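Local coordinates for protein lysozyme, putative (Bacillus anthracis, PDB 2WAG) that probably hydrolyses the beta-1,4 glycosidic bonds of bacterial peptidoglycan as a family GH25 lysozyme, with proposed neighbouring-group catalysis and retention of anomeric configuration, at residues Lys17-Ala22 / Ile28-Leu33; Asn37-Phe42 / Gly208-Phe213; Thr61-Asn64 / Arg69-Ala72. One frame throughout, in Å; residues are numbered along the deposited sequence. Where two conformers were deposited one is given.

Contact 1 of 3, residues Lys17-Ala22 / Ile28-Leu33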
loop_
_atom_site.group_PDB
_atom_site.type_symbol
_atom_site.label_atom_id
_atom_site.label_comp_id
_atom_site.label_asym_id
_atom_site.label_seq_id
_atom_site.Cartn_x
_atom_site.Cartn_y
_atom_site.Cartn_z
ATOM N N LYS A 17 -18.990 -4.494 -7.475
ATOM C CA LYS A 17 -17.545 -4.335 -7.329
ATOM C C LYS A 17 -16.989 -3.422 -8.418
ATOM O O LYS A 17 -17.535 -3.380 -9.526
ATOM C CB LYS A 17 -16.885 -5.723 -7.446
ATOM C CG LYS A 17 -15.380 -5.769 -7.240
ATOM C CD LYS A 17 -14.829 -7.221 -7.196
ATOM C CE LYS A 17 -15.076 -7.994 -8.492
ATOM N NZ LYS A 17 -14.534 -9.398 -8.401
ATOM N N GLY A 18 -15.888 -2.736 -8.138
ATOM C CA GLY A 18 -15.273 -1.884 -9.152
ATOM C C GLY A 18 -13.864 -1.502 -8.796
ATOM O O GLY A 18 -13.385 -1.814 -7.719
ATOM N N VAL A 19 -13.216 -0.818 -9.700
ATOM C CA VAL A 19 -11.821 -0.469 -9.516
ATOM C C VAL A 19 -11.599 1.029 -9.422
ATOM O O VAL A 19 -12.439 1.774 -9.770
ATOM C CB VAL A 19 -10.961 -0.978 -10.734
ATOM C CG1 VAL A 19 -11.166 -2.480 -10.973
ATOM C CG2 VAL A 19 -11.273 -0.170 -12.033
ATOM N N ASP A 20 -10.422 1.396 -8.915
ATOM C CA ASP A 20 -9.941 2.767 -9.090
ATOM C C ASP A 20 -8.506 2.652 -9.550
ATOM O O ASP A 20 -7.800 1.750 -9.103
ATOM C CB ASP A 20 -10.109 3.651 -7.837
ATOM C CG ASP A 20 -9.284 3.198 -6.687
ATOM O OD1 ASP A 20 -9.824 2.437 -5.889
ATOM O OD2 ASP A 20 -8.118 3.604 -6.581
ATOM N N VAL A 21 -8.114 3.514 -10.479
ATOM C CA VAL A 21 -6.797 3.438 -11.086
ATOM C C VAL A 21 -6.202 4.813 -11.313
ATOM O O VAL A 21 -6.928 5.818 -11.405
ATOM C CB VAL A 21 -6.823 2.696 -12.463
ATOM C CG1 VAL A 21 -7.384 1.287 -12.317
ATOM C CG2 VAL A 21 -7.586 3.504 -13.508
ATOM N N ALA A 22 -4.877 4.834 -11.431
ATOM C CA ALA A 22 -4.112 6.003 -11.848
ATOM C C ALA A 22 -3.076 5.513 -12.844
ATOM O O ALA A 22 -3.062 4.321 -13.217
ATOM C CB ALA A 22 -3.450 6.671 -10.642
ATOM N N ILE A 28 -4.278 -0.439 -19.066
ATOM C CA ILE A 28 -5.390 -1.244 -18.605
ATOM C C ILE A 28 -6.233 -1.729 -19.767
ATOM O O ILE A 28 -6.583 -0.959 -20.665
ATOM C CB ILE A 28 -6.264 -0.438 -17.654
ATOM C CG1 ILE A 28 -5.487 -0.112 -16.381
ATOM C CG2 ILE A 28 -7.554 -1.186 -17.346
ATOM C CD1 ILE A 28 -6.050 1.058 -15.662
ATOM N N ASP A 29 -6.544 -3.023 -19.751
ATOM C CA ASP A 29 -7.436 -3.607 -20.728
ATOM C C ASP A 29 -8.836 -3.523 -20.113
ATOM O O ASP A 29 -9.235 -4.372 -19.309
ATOM C CB ASP A 29 -7.045 -5.065 -20.989
ATOM C CG ASP A 29 -7.926 -5.736 -22.036
ATOM O OD1 ASP A 29 -9.039 -5.256 -22.311
ATOM O OD2 ASP A 29 -7.485 -6.763 -22.605
ATOM N N TRP A 30 -9.569 -2.478 -20.471
ATOM C CA TRP A 30 -10.857 -2.215 -19.833
ATOM C C TRP A 30 -11.886 -3.280 -20.167
ATOM O O TRP A 30 -12.709 -3.640 -19.322
ATOM C CB TRP A 30 -11.364 -0.808 -20.205
ATOM C CG TRP A 30 -10.531 0.235 -19.519
ATOM C CD1 TRP A 30 -9.480 0.941 -20.029
ATOM C CD2 TRP A 30 -10.641 0.615 -18.147
ATOM N NE1 TRP A 30 -8.947 1.763 -19.053
ATOM C CE2 TRP A 30 -9.651 1.584 -17.892
ATOM C CE3 TRP A 30 -11.487 0.225 -17.109
ATOM C CZ2 TRP A 30 -9.484 2.164 -16.628
ATOM C CZ3 TRP A 30 -11.320 0.800 -15.859
ATOM C CH2 TRP A 30 -10.331 1.758 -15.628
ATOM N N ARG A 31 -11.825 -3.823 -21.378
ATOM C CA ARG A 31 -12.750 -4.893 -21.733
ATOM C C ARG A 31 -12.521 -6.134 -20.862
ATOM O O ARG A 31 -13.464 -6.840 -20.505
ATOM C CB ARG A 31 -12.666 -5.230 -23.228
ATOM C CG ARG A 31 -11.323 -4.936 -23.893
ATOM C CD ARG A 31 -11.176 -3.470 -24.373
ATOM N NE ARG A 31 -10.245 -2.686 -23.562
ATOM C CZ ARG A 31 -9.769 -1.476 -23.886
ATOM N NH1 ARG A 31 -10.176 -0.857 -24.991
ATOM N NH2 ARG A 31 -8.938 -0.857 -23.063
ATOM N N GLU A 32 -11.267 -6.397 -20.510
ATOM C CA GLU A 32 -10.959 -7.522 -19.651
ATOM C C GLU A 32 -11.453 -7.319 -18.223
ATOM O O GLU A 32 -11.943 -8.260 -17.577
ATOM C CB GLU A 32 -9.467 -7.835 -19.674
ATOM C CG GLU A 32 -9.159 -9.238 -19.181
ATOM C CD GLU A 32 -9.687 -10.358 -20.094
ATOM O OE1 GLU A 32 -10.098 -10.104 -21.239
ATOM O OE2 GLU A 32 -9.697 -11.521 -19.647
ATOM N N LEU A 33 -11.359 -6.086 -17.716
ATOM C CA LEU A 33 -11.952 -5.801 -16.397
ATOM C C LEU A 33 -13.462 -5.970 -16.419
ATOM O O LEU A 33 -14.065 -6.504 -15.471
ATOM C CB LEU A 33 -11.579 -4.404 -15.873
ATOM C CG LEU A 33 -10.113 -4.203 -15.486
ATOM C CD1 LEU A 33 -9.856 -2.734 -15.104
ATOM C CD2 LEU A 33 -9.708 -5.134 -14.350
#
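The Trp30 indole meets strand 17-21 with the far side of its six-membered ring: Val21 CG2 sits at the edge, near the ring plane, 3.9 Å from Trp30 CH2. Val19 CG2 approaches obliquely, 3.9 Å from Trp30 CZ3. One face of the indole is covered from within its own segment, where Ile28 CG2 stands 3.5 Å above the plane over the centre of the Trp30 ring, in one of two conformers modelled for Ile28. The opposite face takes Ala63 of helix 56-64, and Asn59 of the same helix hydrogen-bonds to Trp30 NE1, so the buried ring is covered on both faces and its nitrogen is satisfied.

In both valines CG2 lies between the backbone N and the carbonyl carbon (chi1 -54° in Val19, -58° in Val21), and this is the methyl that reaches the indole. The contact forms the first half of a beta-alpha-beta unit, strand 17-21, helix 30-34 and strand 40-47, in the TIM-barrel-like fold of the GH25 family. Between Val19 and Val21, Asp20 turns away from the helix and bonds to Gln184 and Asn204. In the same conformer, Ile28 meets Val21 tip to tip, its CD1 3.6 Å from Val21 CG2. At the other end Leu33 extends CD1 to 4.2 Å from Val19 CG2. Asp29 begins the helix as its N-cap: Glu32 N donates to Asp29 OD1 at 3.1 Å, coming from above the carboxylate plane, while Asp29 OD2 is held by the Tyr194 hydroxyl.

Contact 2 of 3, residues Asn37-Phe42 / Gly208-Phe213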
loop_
_atom_site.group_PDB
_atom_site.type_symbol
_atom_site.label_atom_id
_atom_site.label_comp_id
_atom_site.label_asym_id
_atom_site.label_seq_id
_atom_site.Cartn_x
_atom_site.Cartn_y
_atom_site.Cartn_z
ATOM N N ASN A 37 -16.670 -8.864 -14.158
ATOM C CA ASN A 37 -17.795 -8.315 -13.430
ATOM C C ASN A 37 -17.414 -7.065 -12.660
ATOM O O ASN A 37 -17.979 -6.798 -11.632
ATOM C CB ASN A 37 -18.438 -9.347 -12.493
ATOM C CG ASN A 37 -19.861 -8.973 -12.112
ATOM O OD1 ASN A 37 -20.539 -8.320 -12.878
ATOM N ND2 ASN A 37 -20.264 -9.303 -10.918
ATOM N N MET A 38 -16.449 -6.316 -13.137
ATOM C CA MET A 38 -16.225 -4.984 -12.567
ATOM C C MET A 38 -17.309 -4.065 -13.115
ATOM O O MET A 38 -17.432 -3.893 -14.338
ATOM C CB MET A 38 -14.850 -4.453 -12.941
ATOM C CG MET A 38 -13.710 -5.331 -12.434
ATOM S SD MET A 38 -13.634 -5.390 -10.625
ATOM C CE MET A 38 -12.236 -6.497 -10.461
ATOM N N LYS A 39 -18.091 -3.467 -12.221
ATOM C CA LYS A 39 -19.236 -2.662 -12.635
ATOM C C LYS A 39 -18.949 -1.186 -12.729
ATOM O O LYS A 39 -19.742 -0.435 -13.304
ATOM C CB LYS A 39 -20.447 -2.926 -11.746
ATOM C CG LYS A 39 -21.020 -4.303 -12.056
ATOM C CD LYS A 39 -22.344 -4.525 -11.423
ATOM C CE LYS A 39 -22.776 -5.946 -11.668
ATOM N NZ LYS A 39 -23.144 -6.148 -13.094
ATOM N N PHE A 40 -17.838 -0.755 -12.145
ATOM C CA PHE A 40 -17.510 0.667 -12.140
ATOM C C PHE A 40 -16.018 0.867 -12.084
ATOM O O PHE A 40 -15.258 -0.031 -11.695
ATOM C CB PHE A 40 -18.214 1.440 -10.999
ATOM C CG PHE A 40 -17.803 1.025 -9.593
ATOM C CD1 PHE A 40 -16.756 1.652 -8.940
ATOM C CD2 PHE A 40 -18.535 0.066 -8.904
ATOM C CE1 PHE A 40 -16.401 1.278 -7.626
ATOM C CE2 PHE A 40 -18.210 -0.314 -7.605
ATOM C CZ PHE A 40 -17.128 0.296 -6.958
ATOM N N ALA A 41 -15.614 2.071 -12.443
ATOM C CA ALA A 41 -14.249 2.528 -12.362
ATOM C C ALA A 41 -14.210 3.999 -11.949
ATOM O O ALA A 41 -14.933 4.765 -12.449
ATOM C CB ALA A 41 -13.534 2.302 -13.621
ATOM N N PHE A 42 -13.337 4.323 -11.028
ATOM C CA PHE A 42 -12.969 5.715 -10.772
ATOM C C PHE A 42 -11.525 5.908 -11.223
ATOM O O PHE A 42 -10.628 5.179 -10.782
ATOM C CB PHE A 42 -13.122 6.059 -9.290
ATOM C CG PHE A 42 -14.559 6.202 -8.838
ATOM C CD1 PHE A 42 -15.301 7.327 -9.185
ATOM C CD2 PHE A 42 -15.166 5.216 -8.083
ATOM C CE1 PHE A 42 -16.620 7.471 -8.766
ATOM C CE2 PHE A 42 -16.500 5.354 -7.661
ATOM C CZ PHE A 42 -17.215 6.481 -8.011
ATOM N N GLY A 208 -24.726 -0.811 -1.960
ATOM C CA GLY A 208 -26.094 -1.235 -2.280
ATOM C C GLY A 208 -26.250 -2.264 -3.391
ATOM O O GLY A 208 -25.366 -2.987 -3.677
ATOM N N ASN A 209 -27.442 -2.318 -3.963
ATOM C CA ASN A 209 -27.759 -3.352 -4.940
ATOM C C ASN A 209 -27.651 -2.811 -6.370
ATOM O O ASN A 209 -27.314 -1.633 -6.590
ATOM C CB ASN A 209 -29.130 -3.987 -4.634
ATOM C CG ASN A 209 -30.265 -3.006 -4.753
ATOM O OD1 ASN A 209 -30.209 -2.068 -5.545
ATOM N ND2 ASN A 209 -31.335 -3.245 -3.999
ATOM N N GLU A 210 -27.922 -3.664 -7.353
ATOM C CA GLU A 210 -27.732 -3.300 -8.741
ATOM C C GLU A 210 -28.632 -2.123 -9.157
ATOM O O GLU A 210 -28.202 -1.219 -9.870
ATOM C CB GLU A 210 -28.004 -4.529 -9.624
ATOM C CG GLU A 210 -28.321 -4.190 -11.041
ATOM C CD GLU A 210 -27.161 -4.431 -11.966
ATOM O OE1 GLU A 210 -26.123 -3.757 -11.810
ATOM O OE2 GLU A 210 -27.298 -5.303 -12.861
ATOM N N GLU A 211 -29.888 -2.139 -8.722
ATOM C CA GLU A 211 -30.811 -1.072 -9.076
ATOM C C GLU A 211 -30.362 0.261 -8.462
ATOM O O GLU A 211 -30.352 1.291 -9.154
ATOM C CB GLU A 211 -32.242 -1.429 -8.659
ATOM C CG GLU A 211 -33.238 -0.322 -8.948
ATOM C CD GLU A 211 -34.678 -0.736 -8.693
ATOM O OE1 GLU A 211 -34.896 -1.766 -8.027
ATOM O OE2 GLU A 211 -35.592 -0.021 -9.156
ATOM N N GLU A 212 -29.985 0.235 -7.182
ATOM C CA GLU A 212 -29.444 1.430 -6.525
ATOM C C GLU A 212 -28.214 1.938 -7.270
ATOM O O GLU A 212 -28.040 3.135 -7.471
ATOM C CB GLU A 212 -29.135 1.144 -5.050
ATOM C CG GLU A 212 -30.403 0.927 -4.205
ATOM C CD GLU A 212 -30.150 0.338 -2.838
ATOM O OE1 GLU A 212 -29.153 -0.403 -2.644
ATOM O OE2 GLU A 212 -30.983 0.581 -1.932
ATOM N N PHE A 213 -27.375 1.004 -7.675
ATOM C CA PHE A 213 -26.187 1.319 -8.426
ATOM C C PHE A 213 -26.529 2.050 -9.725
ATOM O O PHE A 213 -25.992 3.125 -10.004
ATOM C CB PHE A 213 -25.475 0.005 -8.702
ATOM C CG PHE A 213 -24.220 0.144 -9.479
ATOM C CD1 PHE A 213 -23.090 0.693 -8.904
ATOM C CD2 PHE A 213 -24.157 -0.311 -10.780
ATOM C CE1 PHE A 213 -21.911 0.805 -9.632
ATOM C CE2 PHE A 213 -22.997 -0.202 -11.512
ATOM C CZ PHE A 213 -21.865 0.360 -10.941
#
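Lys39 and Phe40, around the start of strand 40-47, receive Phe213, whose geometry is that of one of two modelled conformers, from helix 210-214, the last helix of the TIM-barrel-like fold. Lys39 comes first and contributes both its side chain and its carbonyl. Its aliphatic chain crosses the Glu210 side chain at about a right angle, with Lys39 CD 3.9 Å from Glu210 OE1. Lys39 NZ stays 4.0 Å from that same Glu210 oxygen, too far for a salt bridge, so the opposite charges probably attract only loosely at this exposed end of the contact. Lys39 NZ instead makes a weak 3.4 Å hydrogen bond to Asn37 OD1 of its own segment. The Lys39 carbonyl oxygen lies in the plane of the Phe213 ring, at its edge, 3.3 Å from Phe213 CZ; it also accepts the backbone N-H of Arg69 in the neighbouring strand.

Next, Phe40 presents CD2 to Phe213 CE1 at 3.5 Å. The two rings meet rim to rim, their planes inclined at 46°, and neither lies over the face of the other. Phe182 makes an edge-to-face contact with Phe40, extending the aromatic cluster. Phe213 arrives with CG anti to its backbone N (chi1 180°), which directs the ring toward Lys39 and Phe40. The helix itself starts in a capping box: Asn209 N donates to Glu212 OE1 at 2.9 Å, and Glu212 N returns a nearly straight bond of 2.8 Å to Asn209 OD1, N-H...O angle 174°.

Contact 3 of 3, residues Thr61-Asn64 / Arg69-Ala72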
loop_
_atom_site.group_PDB
_atom_site.type_symbol
_atom_site.label_atom_id
_atom_site.label_comp_id
_atom_site.label_asym_id
_atom_site.label_seq_id
_atom_site.Cartn_x
_atom_site.Cartn_y
_atom_site.Cartn_z
ATOM N N THR A 61 -11.460 7.541 -22.032
ATOM C CA THR A 61 -12.013 7.147 -23.321
ATOM C C THR A 61 -12.266 5.637 -23.341
ATOM O O THR A 61 -13.344 5.175 -23.718
ATOM C CB THR A 61 -11.048 7.513 -24.443
ATOM O OG1 THR A 61 -10.897 8.940 -24.474
ATOM C CG2 THR A 61 -11.578 7.008 -25.783
ATOM N N ASN A 62 -11.282 4.853 -22.926
ATOM C CA ASN A 62 -11.416 3.403 -23.085
ATOM C C ASN A 62 -12.437 2.825 -22.118
ATOM O O ASN A 62 -13.227 1.941 -22.487
ATOM C CB ASN A 62 -10.072 2.699 -22.925
ATOM C CG ASN A 62 -9.115 3.014 -24.069
ATOM O OD1 ASN A 62 -9.547 3.483 -25.124
ATOM N ND2 ASN A 62 -7.821 2.755 -23.872
ATOM N N ALA A 63 -12.454 3.317 -20.880
ATOM C CA ALA A 63 -13.405 2.765 -19.924
ATOM C C ALA A 63 -14.832 3.089 -20.346
ATOM O O ALA A 63 -15.738 2.287 -20.195
ATOM C CB ALA A 63 -13.119 3.286 -18.517
ATOM N N ASN A 64 -15.030 4.273 -20.913
ATOM C CA ASN A 64 -16.370 4.689 -21.324
ATOM C C ASN A 64 -16.896 3.931 -22.537
ATOM O O ASN A 64 -18.097 3.980 -22.800
ATOM C CB ASN A 64 -16.451 6.214 -21.536
ATOM C CG ASN A 64 -16.623 6.960 -20.228
ATOM O OD1 ASN A 64 -15.690 7.613 -19.728
ATOM N ND2 ASN A 64 -17.780 6.846 -19.651
ATOM N N ARG A 69 -19.927 1.734 -15.289
ATOM C CA ARG A 69 -20.174 3.124 -14.890
ATOM C C ARG A 69 -18.817 3.733 -14.558
ATOM O O ARG A 69 -18.013 3.111 -13.864
ATOM C CB ARG A 69 -21.109 3.193 -13.689
ATOM C CG ARG A 69 -22.480 2.569 -13.939
ATOM C CD ARG A 69 -23.572 3.229 -13.104
ATOM N NE ARG A 69 -23.765 4.591 -13.582
ATOM C CZ ARG A 69 -24.393 5.551 -12.913
ATOM N NH1 ARG A 69 -24.460 6.774 -13.443
ATOM N NH2 ARG A 69 -24.941 5.288 -11.741
ATOM N N VAL A 70 -18.561 4.945 -15.046
ATOM C CA VAL A 70 -17.226 5.516 -14.954
ATOM C C VAL A 70 -17.255 6.910 -14.334
ATOM O O VAL A 70 -18.099 7.748 -14.692
ATOM C CB VAL A 70 -16.552 5.600 -16.359
ATOM C CG1 VAL A 70 -15.146 6.145 -16.259
ATOM C CG2 VAL A 70 -16.550 4.252 -17.030
ATOM N N GLY A 71 -16.342 7.159 -13.394
ATOM C CA GLY A 71 -16.176 8.477 -12.817
ATOM C C GLY A 71 -14.701 8.822 -12.755
ATOM O O GLY A 71 -13.827 7.992 -13.066
ATOM N N ALA A 72 -14.420 10.046 -12.326
ATOM C CA ALA A 72 -13.039 10.530 -12.188
ATOM C C ALA A 72 -12.798 11.036 -10.786
ATOM O O ALA A 72 -13.721 11.509 -10.127
ATOM C CB ALA A 72 -12.778 11.655 -13.199
#
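The carbonyl oxygen of Ala63, in helix 56-64, is held by the hydroxyl of Thr66 in the connecting turn, while Val70 CG2 packs against it, 3.8 Å from Ala63 O. A methyl group thus lies beside a backbone oxygen that is already hydrogen-bonded to Thr66. The Ala63 methyl completes this side of the contact: Ala63 CB is 3.9 Å from Val70 CG2 and 4.2 Å from Val70 CG1, so both branches of the valine bear on one alanine.

The strand follows the helix after a turn of only four residues, and Asn64 and Val70 are the closest pair of backbones, 6.5 Å between their CA atoms. Strand 40-47, helix 56-64 and strand 69-75 make a beta-alpha-beta crossover of the TIM-barrel-like fold, the two strands being parallel neighbours in the sheet and the short strand 51-52 intervening before the helix. Ile43 of strand 40-47 touches both Ala63 and Val70, and Trp60, one turn back in the helix, also lies against Val70.

Val70 has CG1 anti to its backbone N (chi1 -178°) and CG2 beside that nitrogen, a setting that points both methyls at the helix. Asn64 crosses the valine obliquely and lays its amide group against the branch point, with Asn64 CG 4.1 Å from Val70 CB. The Arg69 side chain starts out away from the helix, and its guanidinium is gripped by backbone oxygens: Gln98 O takes NH1, whereas Phe213 O and Tyr216 O both take NH2.

How the contacts relate
From the N terminus, contact 1 closes the first loop, folding helix 30-34 back onto strand 17-21. Once it is complete, contact 2 opens at 37-42 and does not close until 208-213, so it spans most of the chain and brings the C-terminal helix to the start of strand 40-47. Contact 3 is a short loop that opens and closes within that span, joining helix 56-64 to strand 69-75. Strands 17-21, 40-47 and 69-75 stand side by side, with backbone bonds joining 37-42 to both 17-22 and 69-72. Outside the sheet, Trp30 of contact 1 packs on Asn62 of contact 3, joining the first two helices.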